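Local coordinates for fatty acyl CoA synthetase FADD13 (FATTY-ACYL-CoA SYNTHETASE) (Mycobacterium tuberculosis, PDB 3R44), which belongs to the acyl-CoA synthetase group of the AMP-binding (ANL) enzyme superfamily, with a large N-terminal and a small C-terminal domain, at residues R25-S39 against S232-Q244. Residues are numbered along the deposited sequence; the frame is centred on the assembly and turned at random.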
loop_
_atom_site.group_PDB
_atom_site.type_symbol
_atom_site.label_atom_id
_atom_site.label_comp_id
_atom_site.label_asym_id
_atom_site.label_seq_id
_atom_site.Cartn_x
_atom_site.Cartn_y
_atom_site.Cartn_z
ATOM N N ARG A 25 -17.686 17.374 6.443
ATOM C CA ARG A 25 -17.180 16.988 7.800
ATOM C C ARG A 25 -16.905 18.251 8.593
ATOM O O ARG A 25 -17.237 18.329 9.776
ATOM C CB ARG A 25 -15.983 16.069 7.722
ATOM C CG ARG A 25 -15.331 15.786 9.071
ATOM C CD ARG A 25 -16.220 15.264 10.168
ATOM N NE ARG A 25 -16.788 13.992 9.839
ATOM C CZ ARG A 25 -17.763 13.428 10.507
ATOM N NH1 ARG A 25 -18.291 14.050 11.538
ATOM N NH2 ARG A 25 -18.224 12.247 10.134
ATOM N N ALA A 26 -16.445 19.307 7.900
ATOM C CA ALA A 26 -16.214 20.561 8.561
ATOM C C ALA A 26 -17.533 21.262 8.944
ATOM O O ALA A 26 -17.531 22.204 9.709
ATOM C CB ALA A 26 -15.357 21.496 7.744
ATOM N N THR A 27 -18.636 20.828 8.388
ATOM C CA THR A 27 -19.946 21.382 8.769
ATOM C C THR A 27 -20.601 20.582 9.951
ATOM O O THR A 27 -21.248 21.153 10.818
ATOM C CB THR A 27 -20.847 21.457 7.500
ATOM O OG1 THR A 27 -20.174 22.170 6.446
ATOM C CG2 THR A 27 -22.221 22.117 7.757
ATOM N N VAL A 28 -20.492 19.261 9.938
ATOM C CA VAL A 28 -21.006 18.416 11.028
ATOM C C VAL A 28 -20.191 18.663 12.286
ATOM O O VAL A 28 -20.734 18.725 13.400
ATOM C CB VAL A 28 -20.863 16.928 10.650
ATOM C CG1 VAL A 28 -21.360 16.017 11.750
ATOM C CG2 VAL A 28 -21.603 16.619 9.353
ATOM N N SER A 29 -18.872 18.782 12.110
ATOM C CA SER A 29 -17.926 18.735 13.228
ATOM C C SER A 29 -16.841 19.757 13.058
ATOM O O SER A 29 -15.712 19.360 13.004
ATOM C CB SER A 29 -17.174 17.398 13.249
ATOM O OG SER A 29 -18.021 16.316 13.059
ATOM N N PRO A 30 -17.164 21.043 12.997
ATOM C CA PRO A 30 -16.178 22.056 12.631
ATOM C C PRO A 30 -15.045 22.167 13.628
ATOM O O PRO A 30 -13.912 22.474 13.263
ATOM C CB PRO A 30 -16.986 23.371 12.621
ATOM C CG PRO A 30 -18.260 23.081 13.235
ATOM C CD PRO A 30 -18.517 21.616 13.029
ATOM N N ARG A 31 -15.362 21.922 14.896
ATOM C CA ARG A 31 -14.374 22.139 15.950
ATOM C C ARG A 31 -13.698 20.862 16.410
ATOM O O ARG A 31 -12.863 20.868 17.318
ATOM C CB ARG A 31 -15.034 22.939 17.098
ATOM C CG ARG A 31 -15.633 24.315 16.560
ATOM C CD ARG A 31 -14.399 25.109 16.102
ATOM N NE ARG A 31 -14.550 26.411 15.465
ATOM C CZ ARG A 31 -14.307 27.586 16.059
ATOM N NH1 ARG A 31 -13.954 27.673 17.363
ATOM N NH2 ARG A 31 -14.443 28.704 15.347
ATOM N N LEU A 32 -14.035 19.761 15.779
ATOM C CA LEU A 32 -13.367 18.527 16.052
ATOM C C LEU A 32 -11.950 18.556 15.517
ATOM O O LEU A 32 -11.720 19.012 14.395
ATOM C CB LEU A 32 -14.133 17.376 15.394
ATOM C CG LEU A 32 -13.471 16.007 15.428
ATOM C CD1 LEU A 32 -13.285 15.475 16.893
ATOM C CD2 LEU A 32 -14.346 15.053 14.627
ATOM N N GLN A 33 -10.965 18.144 16.322
ATOM C CA GLN A 33 -9.609 18.044 15.781
ATOM C C GLN A 33 -9.466 17.130 14.560
ATOM O O GLN A 33 -9.977 15.969 14.537
ATOM C CB GLN A 33 -8.603 17.652 16.836
ATOM C CG GLN A 33 -8.491 18.634 18.001
ATOM C CD GLN A 33 -7.294 18.265 18.841
ATOM O OE1 GLN A 33 -7.227 17.196 19.384
ATOM N NE2 GLN A 33 -6.300 19.111 18.830
ATOM N N ALA A 34 -8.848 17.666 13.511
ATOM C CA ALA A 34 -8.662 16.918 12.252
ATOM C C ALA A 34 -7.258 16.369 12.068
ATOM O O ALA A 34 -7.060 15.272 11.534
ATOM C CB ALA A 34 -9.046 17.814 11.033
ATOM N N TYR A 35 -6.283 17.149 12.514
ATOM C CA TYR A 35 -4.839 16.876 12.229
ATOM C C TYR A 35 -3.997 17.406 13.341
ATOM O O TYR A 35 -4.102 18.564 13.637
ATOM C CB TYR A 35 -4.455 17.493 10.884
ATOM C CG TYR A 35 -3.138 16.995 10.339
ATOM C CD1 TYR A 35 -3.115 15.985 9.382
ATOM C CD2 TYR A 35 -1.934 17.520 10.770
ATOM C CE1 TYR A 35 -1.952 15.493 8.906
ATOM C CE2 TYR A 35 -0.710 17.026 10.267
ATOM C CZ TYR A 35 -0.764 16.010 9.325
ATOM O OH TYR A 35 0.371 15.497 8.756
ATOM N N VAL A 36 -3.261 16.535 14.029
ATOM C CA VAL A 36 -2.441 16.882 15.157
ATOM C C VAL A 36 -1.044 16.298 14.852
ATOM O O VAL A 36 -0.903 15.080 14.710
ATOM C CB VAL A 36 -2.978 16.303 16.479
ATOM C CG1 VAL A 36 -2.037 16.682 17.616
ATOM C CG2 VAL A 36 -4.400 16.769 16.764
ATOM N N GLU A 37 -0.025 17.160 14.771
ATOM C CA GLU A 37 1.356 16.737 14.467
ATOM C C GLU A 37 2.251 17.402 15.523
ATOM O O GLU A 37 2.700 18.546 15.302
ATOM C CB GLU A 37 1.762 17.196 13.056
ATOM C CG GLU A 37 2.959 16.495 12.481
ATOM C CD GLU A 37 3.072 16.734 10.998
ATOM O OE1 GLU A 37 2.583 15.889 10.203
ATOM O OE2 GLU A 37 3.633 17.794 10.637
ATOM N N PRO A 38 2.455 16.744 16.701
ATOM C CA PRO A 38 3.131 17.422 17.809
ATOM C C PRO A 38 4.548 17.879 17.476
ATOM O O PRO A 38 4.929 18.961 17.907
ATOM C CB PRO A 38 3.117 16.353 18.921
ATOM C CG PRO A 38 1.875 15.583 18.609
ATOM C CD PRO A 38 1.996 15.409 17.131
ATOM N N SER A 39 5.268 17.105 16.667
ATOM C CA SER A 39 6.640 17.414 16.231
ATOM C C SER A 39 6.767 18.781 15.536
ATOM O O SER A 39 7.765 19.454 15.714
ATOM C CB SER A 39 7.223 16.315 15.331
ATOM O OG SER A 39 6.467 16.098 14.148
ATOM N N SER A 232 -10.790 8.991 7.570
ATOM C CA SER A 232 -10.767 9.787 8.789
ATOM C C SER A 232 -11.748 10.959 8.684
ATOM O O SER A 232 -12.514 11.245 9.627
ATOM C CB SER A 232 -9.356 10.262 9.126
ATOM O OG SER A 232 -8.570 9.165 9.583
ATOM N N ALA A 233 -11.710 11.704 7.584
ATOM C CA ALA A 233 -12.696 12.761 7.395
ATOM C C ALA A 233 -14.118 12.208 7.288
ATOM O O ALA A 233 -15.090 12.780 7.810
ATOM C CB ALA A 233 -12.343 13.618 6.170
ATOM N N MET A 234 -14.268 11.116 6.573
ATOM C CA MET A 234 -15.567 10.483 6.423
ATOM C C MET A 234 -16.212 10.142 7.761
ATOM O O MET A 234 -17.381 10.447 7.984
ATOM C CB MET A 234 -15.470 9.210 5.560
ATOM C CG MET A 234 -16.775 8.522 5.468
ATOM S SD MET A 234 -16.744 7.282 4.182
ATOM C CE MET A 234 -16.114 8.201 2.791
ATOM N N ARG A 235 -15.433 9.583 8.671
ATOM C CA ARG A 235 -15.970 9.120 9.955
ATOM C C ARG A 235 -15.829 10.170 11.080
ATOM O O ARG A 235 -16.477 10.033 12.119
ATOM C CB ARG A 235 -15.298 7.799 10.302
ATOM C CG ARG A 235 -15.534 7.164 11.736
ATOM C CD ARG A 235 -16.926 6.590 11.982
ATOM N NE ARG A 235 -17.873 7.639 12.267
ATOM C CZ ARG A 235 -19.128 7.456 12.682
ATOM N NH1 ARG A 235 -19.855 8.524 12.928
ATOM N NH2 ARG A 235 -19.645 6.231 12.871
ATOM N N GLY A 236 -15.015 11.207 10.899
ATOM C CA GLY A 236 -14.794 12.191 11.954
ATOM C C GLY A 236 -13.776 11.718 12.978
ATOM O O GLY A 236 -13.985 11.735 14.206
ATOM N N VAL A 237 -12.639 11.334 12.456
ATOM C CA VAL A 237 -11.503 10.790 13.230
ATOM C C VAL A 237 -10.441 11.840 13.216
ATOM O O VAL A 237 -10.263 12.531 12.207
ATOM C CB VAL A 237 -11.027 9.569 12.508
ATOM C CG1 VAL A 237 -9.653 9.086 12.996
ATOM C CG2 VAL A 237 -12.097 8.462 12.702
ATOM N N THR A 238 -9.704 11.977 14.304
ATOM C CA THR A 238 -8.600 12.904 14.368
ATOM C C THR A 238 -7.343 12.175 13.938
ATOM O O THR A 238 -6.961 11.192 14.560
ATOM C CB THR A 238 -8.424 13.420 15.799
ATOM O OG1 THR A 238 -9.634 14.025 16.258
ATOM C CG2 THR A 238 -7.311 14.500 15.930
ATOM N N LEU A 239 -6.641 12.672 12.921
ATOM C CA LEU A 239 -5.347 12.118 12.511
ATOM C C LEU A 239 -4.261 12.620 13.442
ATOM O O LEU A 239 -4.166 13.829 13.662
ATOM C CB LEU A 239 -4.999 12.548 11.097
ATOM C CG LEU A 239 -5.743 11.811 10.036
ATOM C CD1 LEU A 239 -5.408 12.542 8.704
ATOM C CD2 LEU A 239 -5.257 10.375 9.945
ATOM N N ILE A 240 -3.480 11.690 13.994
ATOM C CA ILE A 240 -2.327 12.019 14.796
ATOM C C ILE A 240 -1.139 11.668 13.924
ATOM O O ILE A 240 -0.908 10.518 13.611
ATOM C CB ILE A 240 -2.317 11.246 16.126
ATOM C CG1 ILE A 240 -3.670 11.403 16.859
ATOM C CG2 ILE A 240 -1.113 11.665 16.976
ATOM C CD1 ILE A 240 -4.072 12.839 17.222
ATOM N N SER A 241 -0.370 12.666 13.539
ATOM C CA SER A 241 0.683 12.438 12.581
ATOM C C SER A 241 2.078 12.326 13.212
ATOM O O SER A 241 2.494 13.195 14.011
ATOM C CB SER A 241 0.671 13.558 11.537
ATOM O OG SER A 241 1.795 13.455 10.703
ATOM N N MET A 242 2.790 11.262 12.828
ATOM C CA MET A 242 4.213 11.057 13.124
ATOM C C MET A 242 4.989 10.920 11.793
ATOM O O MET A 242 5.094 9.845 11.274
ATOM C CB MET A 242 4.443 9.810 14.028
ATOM C CG MET A 242 5.813 9.778 14.633
ATOM S SD MET A 242 6.174 8.250 15.611
ATOM C CE MET A 242 6.978 8.919 16.993
ATOM N N PRO A 243 5.488 12.034 11.216
ATOM C CA PRO A 243 5.968 12.019 9.835
ATOM C C PRO A 243 7.221 11.203 9.653
ATOM O O PRO A 243 7.329 10.524 8.613
ATOM C CB PRO A 243 6.180 13.507 9.482
ATOM C CG PRO A 243 5.697 14.264 10.577
ATOM C CD PRO A 243 5.313 13.394 11.736
ATOM N N GLN A 244 8.066 11.168 10.697
ATOM C CA GLN A 244 9.233 10.295 10.758
ATOM C C GLN A 244 9.037 9.271 11.900
ATOM O O GLN A 244 9.147 9.649 13.026
ATOM C CB GLN A 244 10.484 11.128 11.072
HETATM O O HOH W 1 4.560 14.461 15.305
#
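Arg-25 meets the last turn of helix 223-235, donating to two of its carbonyls, both near the guanidinium plane: NE bonds Ala-233 O (2.9 Å) and NH2 bonds Met-234 O (2.9 Å). Bends at chi2 and chi3 (54° and 63°) fold the chain back so that one guanidinium face lies over Gly-236 CA, while NH1 donates to Ser-29 OG, and the three near-planar bonds together fix the group's rotation. Backbone pairing takes over where strands 33-37 and 238-241 run parallel: Leu-239 N to Ala-34 O, Val-36 N to Leu-239 O (2.9 Å) and Ser-241 N to Val-36 O (2.7 Å). At the start of the pair a side chain supplies the bond instead, Thr-238 OG1 reaching Gln-33 O at 2.6 Å from above the carbonyl plane.

Two hydroxyls converge on buried Glu-37 OE1. Ser-241 OG donates to its anti lone pair (2.6 Å), and Tyr-35 OH comes from above the carboxylate plane; this pairing would probably favour the charged form. Apolar contacts line both faces, Val-36 CB beside Ile-240 CD1 (3.7 Å) on one and Tyr-35 against Leu-239 on the other. Where the strands end, a water accepts from Ser-39 N and donates to Ser-241 O.

In the mixed sheet of the AMP-binding domain, strand 33-37 lies between 238-241 and antiparallel 42-45, where Ala-34 and Tyr-35 form a classic beta bulge opposite Met-44; Leu-253 of helix 247-256 packs on Ile-240 and Pro-38.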